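Local coordinates for nucleoid-associated protein HP_0035 (Helicobacter pylori, PDB 3F42) that probably binds DNA as a homodimer, altering its conformation, and may take part in nucleoid organization, DNA protection and regulation of gene expression, at residues 33-44 and 69-78; 15-26 and 84-93. All coordinates share one frame; numbering follows the deposited sequence. Where two conformers were deposited one is given.

Interaction 1: residues 33-44 and 69-78; sequences SKSGGGMVSVSF and YLMSALNDGY
Phe44, Tyr69 and Ala73 lose the most surface where the hairpin 33-44 lies on the helix 69-78. The Phe44 ring reaches the helix at Gly77, its CE2 being 3.6 Å from Gly77 CA, an approach that the lack of a side chain on Gly77 permits. Its CZ meets Leu74 CD2, and its edge is turned toward the face of Tyr78 in an inclined edge-to-face pair, with ring centroids 4.6 Å apart and planes at 59°. Tyr78 also makes an edge-to-face pair with Phe44 of the second subunit, so the aromatic cluster continues across the interface with that subunit.

At the other end of the contact the Tyr69 ring carries Gly36 on one face: Gly36 CA stands 3.5 Å from the ring centroid, almost straight above it, a CH-pi contact. The carbonyl of Tyr69 receives the one direct hydrogen bond between the segments, from Ser35 OG, 2.6 Å from Tyr69 O. With chi1 at 62°, Ser35 OG lies between its own backbone N and carbonyl carbon and comes in above the Tyr69 carbonyl plane, while Ala73 N, the regular helical donor, approaches from the opposite face. Two donors therefore grip Tyr69 O.

Between these ends Ala73 CB packs against Val40 CG1 at 3.9 Å and Val42 CG2 at 4.0 Å; Val42 CG1 abuts Leu74 CD2.

Beside the turn, Ser35 is paired with two residues of the returning chain, Met39 and Val40, which makes a classic beta bulge; Ser35 N and O both bond to the backbone of Val40. The axis of strand 40-44 runs at 28° to that of the helix, 8.2 Å away, and strand 33-35 runs nearly antiparallel to it: a helix packed along an antiparallel sheet, as in the YbaB/EbfC fold.

Interaction 2: residues 15-26 and 84-93; sequences MKKEFSQLEEKN and NRKNLAFNML
Arg85 grips Glu23 end-on in a two-pronged salt bridge. Its NH2 donates to Glu23 OE2 over 2.7 Å at an N-H...O angle of 168°, and its NH1 donates to Glu23 OE1 over 2.9 Å, meeting the syn lone pair. Both acceptors lie close to the guanidinium plane, yet the carboxylate is twisted 32° from it. Glu23 reaches this position through a bend at chi2 (-61°). Its OE1 takes a second bond, 2.8 Å from Asn26 ND2, one helical turn on, which helps fix the carboxylate's rotation. Arg85 is held further by Gly46 O of the same chain and Ser6 OG of the third subunit.

These bonds tie helix 15-26 to helix 84-93 as a roughly antiparallel pair with axes 11.7 Å apart, a wide separation bridged by long side chains. Next to the polar group, Leu88 CD2 lies 3.4 Å from Asn26 ND2, and Leu88 CD1 faces Leu22 CD1.

Farther along, Met92, a selenomethionine, is a knob in a hole formed by Met15, Glu18, Phe19 and Leu22. Its chain runs out straight through chi1 and chi2, with CG trans to N, and brings SE to 3.9 Å from Leu22 CD1. Glu18 lies alongside Met92, the two side chains pointing opposite ways, with Glu18 OE2 3.3 Å from Met92 CG, while Met92 CE ends against Met15 O. Phe19, flanking the knob, also stacks on Phe5 of the third subunit.

From the N terminus the chain runs through helix 5-27, where residues 15-26 supply the first half of interaction 2, then into the three-stranded antiparallel sheet, whose first two strands provide 33-44. The chain continues through strand 50-55 into helix 63-93, and residues 69-78 return to 33-44 and close the inner loop at interaction 1. Farther along the same helix, 84-93 meets 15-26 and closes interaction 2, so the loops nest without crossing. Helix 63-93 is thus the shared member, holding the sheet near its beginning and helix 5-27 near its end. The contact centres are 25 Å apart, on opposite sides of the chain's centre, and both contacts touch the second subunit.

Interaction 1: residues 33-44 and 69-78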
loop_
_atom_site.group_PDB
_atom_site.type_symbol
_atom_site.label_atom_id
_atom_site.label_comp_id
_atom_site.label_asym_id
_atom_site.label_seq_id
_atom_site.Cartn_x
_atom_site.Cartn_y
_atom_site.Cartn_z
ATOM N N SER A 33 19.435 -20.006 16.833
ATOM C CA SER A 33 19.710 -21.355 16.302
ATOM C C SER A 33 21.089 -21.791 16.780
ATOM O O SER A 33 22.021 -20.989 16.753
ATOM C CB SER A 33 19.699 -21.328 14.776
ATOM O OG SER A 33 18.367 -21.107 14.287
ATOM N N LYS A 34 21.207 -23.064 17.159
ATOM C CA LYS A 34 22.470 -23.628 17.642
ATOM C C LYS A 34 22.868 -24.809 16.776
ATOM O O LYS A 34 22.013 -25.490 16.179
ATOM C CB LYS A 34 22.341 -24.042 19.093
ATOM C CG LYS A 34 22.087 -22.816 19.988
ATOM C CD LYS A 34 22.171 -23.149 21.462
ATOM C CE LYS A 34 21.585 -21.998 22.270
ATOM N NZ LYS A 34 22.431 -20.771 22.286
ATOM N N SER A 35 24.165 -25.041 16.703
ATOM C CA SER A 35 24.672 -26.253 16.042
ATOM C C SER A 35 25.925 -26.699 16.738
ATOM O O SER A 35 26.397 -26.056 17.707
ATOM C CB SER A 35 24.993 -25.946 14.574
ATOM O OG SER A 35 26.002 -24.965 14.541
ATOM N N GLY A 36 26.511 -27.792 16.251
ATOM C CA GLY A 36 27.789 -28.234 16.828
ATOM C C GLY A 36 27.715 -28.544 18.316
ATOM O O GLY A 36 28.634 -28.202 19.062
ATOM N N GLY A 37 26.631 -29.184 18.727
ATOM C CA GLY A 37 26.435 -29.560 20.132
ATOM C C GLY A 37 26.387 -28.327 21.015
ATOM O O GLY A 37 26.795 -28.380 22.198
ATOM N N GLY A 38 25.876 -27.232 20.464
ATOM C CA GLY A 38 25.794 -25.958 21.179
ATOM C C GLY A 38 27.029 -25.075 21.095
ATOM O O GLY A 38 27.038 -23.980 21.685
HETATM N N MSE A 39 28.066 -25.508 20.385
HETATM C CA MSE A 39 29.302 -24.721 20.262
HETATM C C MSE A 39 29.170 -23.531 19.324
HETATM O O MSE A 39 30.025 -22.650 19.312
HETATM C CB MSE A 39 30.472 -25.602 19.814
HETATM C CG MSE A 39 30.821 -26.666 20.820
HETATM SE SE MSE A 39 32.444 -27.598 20.287
HETATM C CE MSE A 39 31.798 -28.539 18.720
ATOM N N VAL A 40 28.109 -23.532 18.512
ATOM C CA VAL A 40 27.811 -22.365 17.669
ATOM C C VAL A 40 26.413 -21.887 18.026
ATOM O O VAL A 40 25.509 -22.694 18.123
ATOM C CB VAL A 40 27.899 -22.706 16.169
ATOM C CG1 VAL A 40 27.301 -21.580 15.296
ATOM C CG2 VAL A 40 29.344 -22.950 15.743
ATOM N N SER A 41 26.243 -20.572 18.205
ATOM C CA SER A 41 24.928 -19.998 18.431
ATOM C C SER A 41 24.816 -18.788 17.526
ATOM O O SER A 41 25.736 -17.937 17.502
ATOM C CB SER A 41 24.767 -19.565 19.875
ATOM O OG SER A 41 23.409 -19.200 20.092
ATOM N N VAL A 42 23.696 -18.692 16.822
ATOM C CA VAL A 42 23.419 -17.481 16.028
ATOM C C VAL A 42 22.062 -16.933 16.417
ATOM O O VAL A 42 21.164 -17.697 16.734
ATOM C CB VAL A 42 23.499 -17.689 14.513
ATOM C CG1 VAL A 42 24.912 -18.167 14.147
ATOM C CG2 VAL A 42 22.427 -18.713 14.049
ATOM N N SER A 43 21.948 -15.613 16.442
ATOM C CA SER A 43 20.652 -14.985 16.721
ATOM C C SER A 43 20.286 -14.019 15.600
ATOM O O SER A 43 21.071 -13.146 15.223
ATOM C CB SER A 43 20.687 -14.216 18.046
ATOM O OG SER A 43 20.950 -15.112 19.106
ATOM N N PHE A 44 19.045 -14.144 15.152
ATOM C CA PHE A 44 18.482 -13.255 14.157
ATOM C C PHE A 44 17.335 -12.485 14.755
ATOM O O PHE A 44 16.597 -13.018 15.598
ATOM C CB PHE A 44 17.896 -14.077 13.022
ATOM C CG PHE A 44 18.936 -14.773 12.163
ATOM C CD1 PHE A 44 19.503 -14.101 11.086
ATOM C CD2 PHE A 44 19.327 -16.096 12.424
ATOM C CE1 PHE A 44 20.449 -14.715 10.264
ATOM C CE2 PHE A 44 20.286 -16.727 11.583
ATOM C CZ PHE A 44 20.835 -16.018 10.506
ATOM N N TYR A 69 29.489 -26.042 11.052
ATOM C CA TYR A 69 28.525 -25.707 12.095
ATOM C C TYR A 69 27.974 -24.280 11.955
ATOM O O TYR A 69 26.804 -24.069 12.198
ATOM C CB TYR A 69 29.117 -25.896 13.495
ATOM C CG TYR A 69 29.474 -27.329 13.784
ATOM C CD1 TYR A 69 28.624 -28.375 13.368
ATOM C CD2 TYR A 69 30.652 -27.654 14.469
ATOM C CE1 TYR A 69 28.938 -29.712 13.636
ATOM C CE2 TYR A 69 30.975 -28.977 14.735
ATOM C CZ TYR A 69 30.110 -30.001 14.319
ATOM O OH TYR A 69 30.414 -31.331 14.575
ATOM N N LEU A 70 28.795 -23.335 11.531
ATOM C CA LEU A 70 28.272 -21.993 11.214
ATOM C C LEU A 70 27.232 -22.063 10.118
ATOM O O LEU A 70 26.124 -21.517 10.257
ATOM C CB LEU A 70 29.383 -21.034 10.798
ATOM C CG LEU A 70 30.166 -20.487 11.996
ATOM C CD1 LEU A 70 31.519 -19.936 11.506
ATOM C CD2 LEU A 70 29.360 -19.367 12.737
HETATM N N MSE A 71 27.560 -22.716 9.019
HETATM C CA MSE A 71 26.596 -22.799 7.917
HETATM C C MSE A 71 25.285 -23.508 8.302
HETATM O O MSE A 71 24.210 -23.061 7.876
HETATM C CB MSE A 71 27.225 -23.509 6.733
HETATM C CG MSE A 71 28.225 -22.622 6.051
HETATM SE SE MSE A 71 28.854 -23.428 4.395
HETATM C CE MSE A 71 27.208 -23.411 3.420
ATOM N N SER A 72 25.381 -24.579 9.109
ATOM C CA SER A 72 24.216 -25.292 9.578
ATOM C C SER A 72 23.303 -24.364 10.420
ATOM O O SER A 72 22.105 -24.251 10.140
ATOM C CB SER A 72 24.663 -26.479 10.466
ATOM O OG SER A 72 23.528 -27.165 10.918
ATOM N N ALA A 73 23.896 -23.694 11.405
ATOM C CA ALA A 73 23.098 -22.833 12.319
ATOM C C ALA A 73 22.528 -21.653 11.557
ATOM O O ALA A 73 21.350 -21.282 11.755
ATOM C CB ALA A 73 23.930 -22.337 13.489
ATOM N N LEU A 74 23.354 -21.069 10.684
ATOM C CA LEU A 74 22.905 -19.882 9.927
ATOM C C LEU A 74 21.767 -20.254 9.000
ATOM O O LEU A 74 20.730 -19.557 8.956
ATOM C CB LEU A 74 24.061 -19.270 9.163
ATOM C CG LEU A 74 25.051 -18.544 10.084
ATOM C CD1 LEU A 74 26.352 -18.319 9.308
ATOM C CD2 LEU A 74 24.488 -17.180 10.611
ATOM N N ASN A 75 21.932 -21.345 8.251
ATOM C CA ASN A 75 20.844 -21.750 7.362
ATOM C C ASN A 75 19.543 -22.107 8.114
ATOM O O ASN A 75 18.444 -21.785 7.636
ATOM C CB ASN A 75 21.306 -22.888 6.435
ATOM C CG ASN A 75 21.946 -22.373 5.176
ATOM O OD1 ASN A 75 21.399 -21.503 4.488
ATOM N ND2 ASN A 75 23.089 -22.916 4.842
ATOM N N ASP A 76 19.669 -22.759 9.282
ATOM C CA ASP A 76 18.500 -23.096 10.095
ATOM C C ASP A 76 17.784 -21.792 10.478
ATOM O O ASP A 76 16.569 -21.680 10.370
ATOM C CB ASP A 76 18.917 -23.854 11.357
ATOM C CG ASP A 76 19.195 -25.334 11.101
ATOM O OD1 ASP A 76 19.009 -25.830 9.966
ATOM O OD2 ASP A 76 19.604 -26.005 12.057
ATOM N N GLY A 77 18.562 -20.804 10.910
ATOM C CA GLY A 77 18.014 -19.492 11.288
ATOM C C GLY A 77 17.370 -18.726 10.143
ATOM O O GLY A 77 16.246 -18.217 10.306
ATOM N N TYR A 78 18.062 -18.632 9.005
ATOM C CA TYR A 78 17.501 -17.991 7.800
ATOM C C TYR A 78 16.211 -18.693 7.373
ATOM O O TYR A 78 15.232 -18.014 7.028
ATOM C CB TYR A 78 18.492 -17.969 6.602
ATOM C CG TYR A 78 19.593 -16.921 6.732
ATOM C CD1 TYR A 78 19.283 -15.556 6.817
ATOM C CD2 TYR A 78 20.954 -17.302 6.774
ATOM C CE1 TYR A 78 20.301 -14.584 6.975
ATOM C CE2 TYR A 78 21.971 -16.360 6.905
ATOM C CZ TYR A 78 21.649 -15.015 7.000
ATOM O OH TYR A 78 22.607 -14.069 7.169
HETATM O O HOH W 1 19.919 -25.034 14.382
#

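Interaction 2: residues 15-26 and 84-93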
loop_
_atom_site.group_PDB
_atom_site.type_symbol
_atom_site.label_atom_id
_atom_site.label_comp_id
_atom_site.label_asym_id
_atom_site.label_seq_id
_atom_site.Cartn_x
_atom_site.Cartn_y
_atom_site.Cartn_z
HETATM N N MSE A 15 -3.246 -1.038 4.874
HETATM C CA MSE A 15 -2.332 -2.180 4.762
HETATM C C MSE A 15 -0.888 -1.771 5.028
HETATM O O MSE A 15 -0.157 -2.506 5.714
HETATM C CB MSE A 15 -2.489 -2.857 3.416
HETATM C CG MSE A 15 -3.731 -3.661 3.390
HETATM SE SE MSE A 15 -3.889 -4.404 1.620
HETATM C CE MSE A 15 -2.747 -5.885 1.847
ATOM N N LYS A 16 -0.491 -0.581 4.554
ATOM C CA LYS A 16 0.879 -0.105 4.774
ATOM C C LYS A 16 1.086 0.229 6.249
ATOM O O LYS A 16 2.165 0.010 6.780
ATOM C CB LYS A 16 1.215 1.085 3.868
ATOM C CG LYS A 16 2.669 1.611 4.047
ATOM C CD LYS A 16 2.826 3.048 3.527
ATOM C CE LYS A 16 4.147 3.658 4.037
ATOM N NZ LYS A 16 4.335 5.062 3.564
ATOM N N LYS A 17 0.046 0.727 6.910
ATOM C CA LYS A 17 0.140 0.994 8.343
ATOM C C LYS A 17 0.343 -0.309 9.137
ATOM O O LYS A 17 1.258 -0.401 9.987
ATOM C CB LYS A 17 -1.097 1.751 8.836
ATOM C CG LYS A 17 -1.118 1.927 10.359
ATOM C CD LYS A 17 -2.239 2.889 10.753
ATOM C CE LYS A 17 -2.201 3.270 12.224
ATOM N NZ LYS A 17 -2.515 2.112 13.102
ATOM N N GLU A 18 -0.491 -1.308 8.842
ATOM C CA GLU A 18 -0.396 -2.630 9.457
ATOM C C GLU A 18 0.976 -3.243 9.172
ATOM O O GLU A 18 1.613 -3.830 10.091
ATOM C CB GLU A 18 -1.467 -3.563 8.886
ATOM C CG GLU A 18 -1.625 -4.834 9.720
ATOM C CD GLU A 18 -2.540 -5.878 9.088
ATOM O OE1 GLU A 18 -3.214 -5.614 8.060
ATOM O OE2 GLU A 18 -2.565 -7.004 9.628
ATOM N N PHE A 19 1.420 -3.147 7.924
ATOM C CA PHE A 19 2.702 -3.719 7.536
ATOM C C PHE A 19 3.833 -3.117 8.410
ATOM O O PHE A 19 4.705 -3.848 8.928
ATOM C CB PHE A 19 2.973 -3.462 6.051
ATOM C CG PHE A 19 4.198 -4.129 5.545
ATOM C CD1 PHE A 19 4.120 -5.397 4.986
ATOM C CD2 PHE A 19 5.446 -3.544 5.701
ATOM C CE1 PHE A 19 5.254 -6.053 4.546
ATOM C CE2 PHE A 19 6.610 -4.200 5.275
ATOM C CZ PHE A 19 6.527 -5.452 4.700
ATOM N N SER A 20 3.858 -1.796 8.538
ATOM C CA SER A 20 4.891 -1.137 9.358
ATOM C C SER A 20 4.839 -1.510 10.819
ATOM O O SER A 20 5.882 -1.662 11.479
ATOM C CB SER A 20 4.790 0.387 9.209
ATOM O OG SER A 20 5.053 0.667 7.845
ATOM N N GLN A 21 3.637 -1.663 11.340
ATOM C CA GLN A 21 3.464 -2.092 12.726
ATOM C C GLN A 21 4.002 -3.502 12.965
ATOM O O GLN A 21 4.687 -3.767 13.985
ATOM C CB GLN A 21 1.998 -2.013 13.112
ATOM C CG GLN A 21 1.544 -0.566 13.273
ATOM C CD GLN A 21 0.195 -0.451 13.927
ATOM O OE1 GLN A 21 -0.748 -1.141 13.558
ATOM N NE2 GLN A 21 0.091 0.440 14.904
ATOM N N LEU A 22 3.716 -4.389 12.023
ATOM C CA LEU A 22 4.258 -5.734 12.056
ATOM C C LEU A 22 5.758 -5.789 11.908
ATOM O O LEU A 22 6.402 -6.620 12.581
ATOM C CB LEU A 22 3.586 -6.647 11.031
ATOM C CG LEU A 22 2.108 -6.963 11.312
ATOM C CD1 LEU A 22 1.509 -7.666 10.096
ATOM C CD2 LEU A 22 1.951 -7.823 12.562
ATOM N N GLU A 23 6.324 -4.959 11.029
ATOM C CA GLU A 23 7.770 -4.971 10.847
ATOM C C GLU A 23 8.479 -4.514 12.125
ATOM O O GLU A 23 9.552 -5.043 12.473
ATOM C CB GLU A 23 8.256 -4.112 9.671
ATOM C CG GLU A 23 8.205 -4.723 8.283
ATOM C CD GLU A 23 9.073 -6.004 8.108
ATOM O OE1 GLU A 23 8.958 -6.934 8.950
ATOM O OE2 GLU A 23 9.811 -6.078 7.106
ATOM N N GLU A 24 7.916 -3.521 12.809
ATOM C CA GLU A 24 8.505 -3.097 14.093
ATOM C C GLU A 24 8.496 -4.238 15.126
ATOM O O GLU A 24 9.507 -4.472 15.818
ATOM C CB GLU A 24 7.873 -1.794 14.636
ATOM C CG GLU A 24 6.434 -1.886 15.112
ATOM C CD GLU A 24 5.987 -0.674 15.927
ATOM O OE1 GLU A 24 5.289 0.205 15.368
ATOM O OE2 GLU A 24 6.331 -0.603 17.128
ATOM N N LYS A 25 7.384 -4.967 15.215
ATOM C CA LYS A 25 7.283 -6.129 16.085
ATOM C C LYS A 25 8.301 -7.195 15.658
ATOM O O LYS A 25 8.970 -7.780 16.493
ATOM C CB LYS A 25 5.870 -6.693 16.036
ATOM C CG LYS A 25 5.612 -7.826 16.971
ATOM C CD LYS A 25 4.121 -7.972 17.147
ATOM C CE LYS A 25 3.749 -8.677 18.441
ATOM N NZ LYS A 25 2.237 -8.658 18.514
ATOM N N ASN A 26 8.403 -7.455 14.354
ATOM C CA ASN A 26 9.370 -8.445 13.879
ATOM C C ASN A 26 10.790 -8.063 14.303
ATOM O O ASN A 26 11.576 -8.931 14.698
ATOM C CB ASN A 26 9.358 -8.555 12.361
ATOM C CG ASN A 26 8.133 -9.231 11.841
ATOM O OD1 ASN A 26 7.513 -10.054 12.532
ATOM N ND2 ASN A 26 7.751 -8.885 10.607
ATOM N N ASN A 84 8.694 -17.751 8.904
ATOM C CA ASN A 84 7.858 -16.790 9.651
ATOM C C ASN A 84 7.390 -15.655 8.778
ATOM O O ASN A 84 6.218 -15.246 8.862
ATOM C CB ASN A 84 8.552 -16.161 10.863
ATOM C CG ASN A 84 7.667 -15.109 11.537
ATOM O OD1 ASN A 84 6.685 -15.447 12.187
ATOM N ND2 ASN A 84 7.983 -13.839 11.346
ATOM N N ARG A 85 8.286 -15.137 7.927
ATOM C CA ARG A 85 7.927 -14.002 7.061
ATOM C C ARG A 85 6.926 -14.362 5.945
ATOM O O ARG A 85 6.070 -13.542 5.576
ATOM C CB ARG A 85 9.162 -13.312 6.525
ATOM C CG ARG A 85 9.922 -12.611 7.688
ATOM C CD ARG A 85 11.179 -11.866 7.184
ATOM N NE ARG A 85 10.859 -10.693 6.343
ATOM C CZ ARG A 85 10.491 -9.511 6.823
ATOM N NH1 ARG A 85 10.370 -9.320 8.163
ATOM N NH2 ARG A 85 10.229 -8.509 5.982
ATOM N N LYS A 86 7.029 -15.578 5.410
ATOM C CA LYS A 86 6.007 -16.068 4.485
ATOM C C LYS A 86 4.676 -16.183 5.232
ATOM O O LYS A 86 3.653 -15.643 4.791
ATOM C CB LYS A 86 6.424 -17.420 3.898
ATOM C CG LYS A 86 7.582 -17.321 2.925
ATOM C CD LYS A 86 8.085 -18.690 2.481
ATOM C CE LYS A 86 8.728 -19.446 3.628
ATOM N NZ LYS A 86 9.979 -20.108 3.205
ATOM N N ASN A 87 4.689 -16.864 6.375
ATOM C CA ASN A 87 3.458 -17.030 7.148
ATOM C C ASN A 87 2.777 -15.712 7.410
ATOM O O ASN A 87 1.572 -15.590 7.240
ATOM C CB ASN A 87 3.685 -17.764 8.480
ATOM C CG ASN A 87 4.111 -19.178 8.298
ATOM O OD1 ASN A 87 3.999 -19.754 7.210
ATOM N ND2 ASN A 87 4.667 -19.774 9.379
ATOM N N LEU A 88 3.556 -14.717 7.825
ATOM C CA LEU A 88 3.009 -13.421 8.116
ATOM C C LEU A 88 2.388 -12.719 6.906
ATOM O O LEU A 88 1.345 -12.068 7.046
ATOM C CB LEU A 88 4.105 -12.549 8.735
ATOM C CG LEU A 88 3.638 -11.293 9.464
ATOM C CD1 LEU A 88 2.718 -11.651 10.609
ATOM C CD2 LEU A 88 4.916 -10.576 9.955
ATOM N N ALA A 89 2.995 -12.854 5.725
ATOM C CA ALA A 89 2.406 -12.295 4.498
ATOM C C ALA A 89 1.036 -12.917 4.246
ATOM O O ALA A 89 0.052 -12.212 3.995
ATOM C CB ALA A 89 3.301 -12.544 3.299
ATOM N N PHE A 90 0.978 -14.245 4.252
ATOM C CA PHE A 90 -0.325 -14.918 4.026
ATOM C C PHE A 90 -1.352 -14.567 5.109
ATOM O O PHE A 90 -2.537 -14.323 4.812
ATOM C CB PHE A 90 -0.117 -16.439 3.940
ATOM C CG PHE A 90 0.414 -16.914 2.621
ATOM C CD1 PHE A 90 -0.427 -17.546 1.710
ATOM C CD2 PHE A 90 1.755 -16.745 2.281
ATOM C CE1 PHE A 90 0.073 -18.023 0.489
ATOM C CE2 PHE A 90 2.258 -17.201 1.083
ATOM C CZ PHE A 90 1.409 -17.847 0.161
ATOM N N ASN A 91 -0.919 -14.514 6.358
ATOM C CA ASN A 91 -1.852 -14.268 7.470
ATOM C C ASN A 91 -2.314 -12.836 7.586
ATOM O O ASN A 91 -3.463 -12.589 7.962
ATOM C CB ASN A 91 -1.313 -14.803 8.805
ATOM C CG ASN A 91 -1.339 -16.330 8.890
ATOM O OD1 ASN A 91 -0.303 -16.959 9.190
ATOM N ND2 ASN A 91 -2.516 -16.950 8.627
HETATM N N MSE A 92 -1.461 -11.884 7.207
HETATM C CA MSE A 92 -1.867 -10.490 7.201
HETATM C C MSE A 92 -2.997 -10.290 6.176
HETATM O O MSE A 92 -4.044 -9.685 6.486
HETATM C CB MSE A 92 -0.690 -9.560 6.892
HETATM C CG MSE A 92 -1.160 -8.158 6.847
HETATM SE SE MSE A 92 0.186 -6.877 6.462
HETATM C CE MSE A 92 -0.872 -5.788 5.218
ATOM N N LEU A 93 -2.775 -10.825 4.974
ATOM C CA LEU A 93 -3.760 -10.875 3.901
ATOM C C LEU A 93 -5.011 -11.705 4.289
ATOM O O LEU A 93 -6.093 -11.531 3.699
ATOM C CB LEU A 93 -3.102 -11.416 2.614
ATOM C CG LEU A 93 -1.893 -10.620 2.085
ATOM C CD1 LEU A 93 -1.266 -11.235 0.817
ATOM C CD2 LEU A 93 -2.287 -9.183 1.820
#